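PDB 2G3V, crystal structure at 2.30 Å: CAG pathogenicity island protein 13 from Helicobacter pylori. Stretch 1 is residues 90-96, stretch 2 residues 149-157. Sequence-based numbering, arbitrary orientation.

Stretch 1, residues 90-96: RLLESET
Stretch 2, residues 149-157: KLPLLKLFV

Residues 90-96 are a run of helix that begins earlier in the chain and continues after Thr-96, with helical phi/psi, mostly near -65/-40, Leu-91 loosest at -77/-27. Its backbone hydrogen bonds take the i to i-4 pattern: Ser-94 N to Arg-90 O at 3.2 Å, Glu-95 N to Leu-91 O at 3.1 Å, and Thr-96 N to Leu-92 O at 2.9 Å. Ser-94, chi1 m, also turns its OG back on Arg-90 O at 2.9 Å, spending its hydroxyl on its own helix.

The second stretch lies against this helix as an irregular chain. Leu-150 and Pro-151 have helix-like torsions (-49/-48 and -54/-49); Leu-152 departs at -106/66 and Leu-153 at -152/-12. Lys-154 (25/68) and Phe-156 (70/4) take positive phi, on either side of an extended Leu-155 (-82/151). The register is set by two CA pairs, Leu-91 CA to Pro-151 CA at 7.5 Å and Glu-95 CA to Leu-155 CA at 7.4 Å, so both chains advance in the same sense, one helical turn matching four residues of the irregular segment.

Three residues, Glu-95, Leu-150 and Leu-91, cover most of the 326 Å² buried. Glu-95 points its CA-to-CB bond toward the partner and folds compactly, with chi1 m, chi2 m and chi3 -54°. Its chi1 in m places the aliphatic CG against the partner: Glu-95 CG packs on Leu-150 CD2 at 3.5 Å; chi2 and chi3 then set where the carboxylate goes. No hydrogen bond crosses the interface, and the carboxylate finds no donor here; Glu-95 OE1 stays 4.1 Å from Leu-155 O, itself an acceptor.

Leu-150, buried and directed toward the helix, is the apolar hub. Its chi1 of -114° lies between wells, with chi2 p. Besides Glu-95, it meets both leucines of the helix: Leu-91 CD2 sits 3.6 Å from Leu-150 CB, and Leu-92 CD1 reaches Leu-150 CD2 at 4.2 Å. Leu-92 starts away from the partner, but its end comes nearer, with chi1 off-well at -99° and chi2 p.

Leu-91, chi1 t and chi2 p, points toward the second stretch one turn before Glu-95. Its CD2 touches Pro-151 CG at 3.6 Å as well, so one methyl group serves two neighbours; the proline ring is C-gamma exo.

Farther along, Phe-156 (chi1 m, chi2 -53°) points toward the helix, and Glu-95 O lies 3.8 Å from Phe-156 CD2, oblique to the ring. The rule to read here is spacing: positions 91 and 95, one turn apart, supply the main helix surface, and apolar contact carries the pairing without a polar bond.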

# COMPACT_ATOMS: atom_id res chain seq x y z
N ARG A 90 4.78 11.65 -0.00
CA ARG A 90 5.87 11.69 -0.97
C ARG A 90 6.45 10.29 -1.00
O ARG A 90 6.76 9.75 -2.06
CB ARG A 90 6.94 12.69 -0.53
CG ARG A 90 6.41 14.11 -0.42
CD ARG A 90 7.52 15.14 -0.56
NE ARG A 90 6.99 16.50 -0.65
CZ ARG A 90 6.79 17.29 0.40
NH1 ARG A 90 7.07 16.84 1.62
NH2 ARG A 90 6.31 18.52 0.23
N LEU A 91 6.55 9.70 0.18
CA LEU A 91 7.10 8.37 0.37
C LEU A 91 6.09 7.28 -0.05
O LEU A 91 6.48 6.18 -0.43
CB LEU A 91 7.51 8.19 1.84
CG LEU A 91 8.51 7.10 2.23
CD1 LEU A 91 9.89 7.43 1.64
CD2 LEU A 91 8.59 7.00 3.74
N LEU A 92 4.81 7.60 0.02
CA LEU A 92 3.74 6.67 -0.38
C LEU A 92 3.69 6.61 -1.90
O LEU A 92 3.50 5.54 -2.47
CB LEU A 92 2.38 7.14 0.16
CG LEU A 92 1.82 6.49 1.43
CD1 LEU A 92 2.93 6.28 2.45
CD2 LEU A 92 0.75 7.38 2.01
N GLU A 93 3.86 7.76 -2.56
CA GLU A 93 3.84 7.81 -4.02
C GLU A 93 5.01 7.00 -4.54
O GLU A 93 4.89 6.26 -5.53
CB GLU A 93 3.98 9.25 -4.51
CG GLU A 93 3.90 9.37 -6.03
CD GLU A 93 4.58 10.63 -6.56
OE1 GLU A 93 4.32 11.72 -6.01
OE2 GLU A 93 5.36 10.52 -7.53
N SER A 94 6.15 7.14 -3.87
CA SER A 94 7.35 6.41 -4.25
C SER A 94 7.14 4.91 -4.17
O SER A 94 7.42 4.18 -5.12
CB SER A 94 8.52 6.82 -3.33
OG SER A 94 8.82 8.20 -3.44
N GLU A 95 6.64 4.44 -3.03
CA GLU A 95 6.40 3.01 -2.85
C GLU A 95 5.36 2.47 -3.82
O GLU A 95 5.50 1.37 -4.33
CB GLU A 95 5.99 2.71 -1.40
CG GLU A 95 7.01 3.17 -0.37
CD GLU A 95 8.44 2.77 -0.74
OE1 GLU A 95 8.69 1.56 -0.98
OE2 GLU A 95 9.32 3.66 -0.79
N THR A 96 4.31 3.24 -4.09
CA THR A 96 3.30 2.75 -5.03
C THR A 96 3.93 2.60 -6.42
O THR A 96 3.56 1.72 -7.20
CB THR A 96 2.06 3.69 -5.07
OG1 THR A 96 2.45 5.03 -5.32
CG2 THR A 96 1.34 3.65 -3.75
N LYS A 149 10.22 3.24 8.80
CA LYS A 149 10.39 1.92 8.21
C LYS A 149 10.55 1.94 6.68
O LYS A 149 11.55 1.44 6.15
CB LYS A 149 9.19 1.03 8.58
CG LYS A 149 9.15 0.60 10.04
CD LYS A 149 8.08 -0.47 10.25
CE LYS A 149 8.14 -1.06 11.67
NZ LYS A 149 7.10 -2.13 11.90
N LEU A 150 9.59 2.52 5.98
CA LEU A 150 9.61 2.55 4.53
C LEU A 150 10.91 3.01 3.87
O LEU A 150 11.41 2.37 2.94
CB LEU A 150 8.45 3.40 4.03
CG LEU A 150 7.36 2.67 3.24
CD1 LEU A 150 6.88 1.44 3.98
CD2 LEU A 150 6.19 3.62 2.99
N PRO A 151 11.48 4.14 4.32
CA PRO A 151 12.73 4.63 3.72
C PRO A 151 13.79 3.53 3.72
O PRO A 151 14.43 3.26 2.71
CB PRO A 151 13.12 5.81 4.61
CG PRO A 151 11.81 6.27 5.14
CD PRO A 151 11.10 4.98 5.47
N LEU A 152 13.97 2.92 4.89
CA LEU A 152 14.94 1.86 5.05
C LEU A 152 14.19 0.54 5.14
O LEU A 152 14.19 -0.09 6.19
CB LEU A 152 15.77 2.06 6.32
CG LEU A 152 16.75 3.24 6.36
CD1 LEU A 152 17.51 3.23 7.68
CD2 LEU A 152 17.72 3.13 5.20
N LEU A 153 13.54 0.15 4.05
CA LEU A 153 12.80 -1.10 4.01
C LEU A 153 12.76 -1.64 2.59
O LEU A 153 12.39 -2.78 2.36
CB LEU A 153 11.37 -0.89 4.54
CG LEU A 153 10.44 -2.11 4.73
CD1 LEU A 153 11.09 -3.15 5.65
CD2 LEU A 153 9.13 -1.65 5.32
N LYS A 154 13.16 -0.80 1.64
CA LYS A 154 13.19 -1.15 0.22
C LYS A 154 12.20 -2.26 -0.09
O LYS A 154 12.60 -3.39 -0.38
CB LYS A 154 14.60 -1.62 -0.19
CG LYS A 154 15.76 -0.70 0.22
CD LYS A 154 16.15 0.28 -0.87
CE LYS A 154 15.09 1.37 -1.05
NZ LYS A 154 15.50 2.38 -2.07
N LEU A 155 10.91 -1.96 0.00
CA LEU A 155 9.89 -2.96 -0.31
C LEU A 155 9.69 -2.99 -1.83
O LEU A 155 9.91 -1.99 -2.52
CB LEU A 155 8.55 -2.61 0.36
CG LEU A 155 8.37 -2.66 1.89
CD1 LEU A 155 7.15 -1.83 2.26
CD2 LEU A 155 8.22 -4.10 2.37
N PHE A 156 9.29 -4.15 -2.36
CA PHE A 156 9.02 -4.30 -3.80
C PHE A 156 10.20 -4.25 -4.76
O PHE A 156 10.02 -4.31 -5.97
CB PHE A 156 7.99 -3.26 -4.22
CG PHE A 156 6.79 -3.20 -3.32
CD1 PHE A 156 6.06 -4.36 -3.03
CD2 PHE A 156 6.38 -2.00 -2.77
CE1 PHE A 156 4.94 -4.31 -2.19
CE2 PHE A 156 5.27 -1.94 -1.93
CZ PHE A 156 4.55 -3.10 -1.64
N VAL A 157 11.41 -4.15 -4.23
CA VAL A 157 12.61 -4.12 -5.05
C VAL A 157 13.06 -5.57 -5.20
O VAL A 157 13.73 -6.11 -4.33
CB VAL A 157 13.73 -3.31 -4.37
CG1 VAL A 157 14.98 -3.28 -5.24
CG2 VAL A 157 13.25 -1.90 -4.09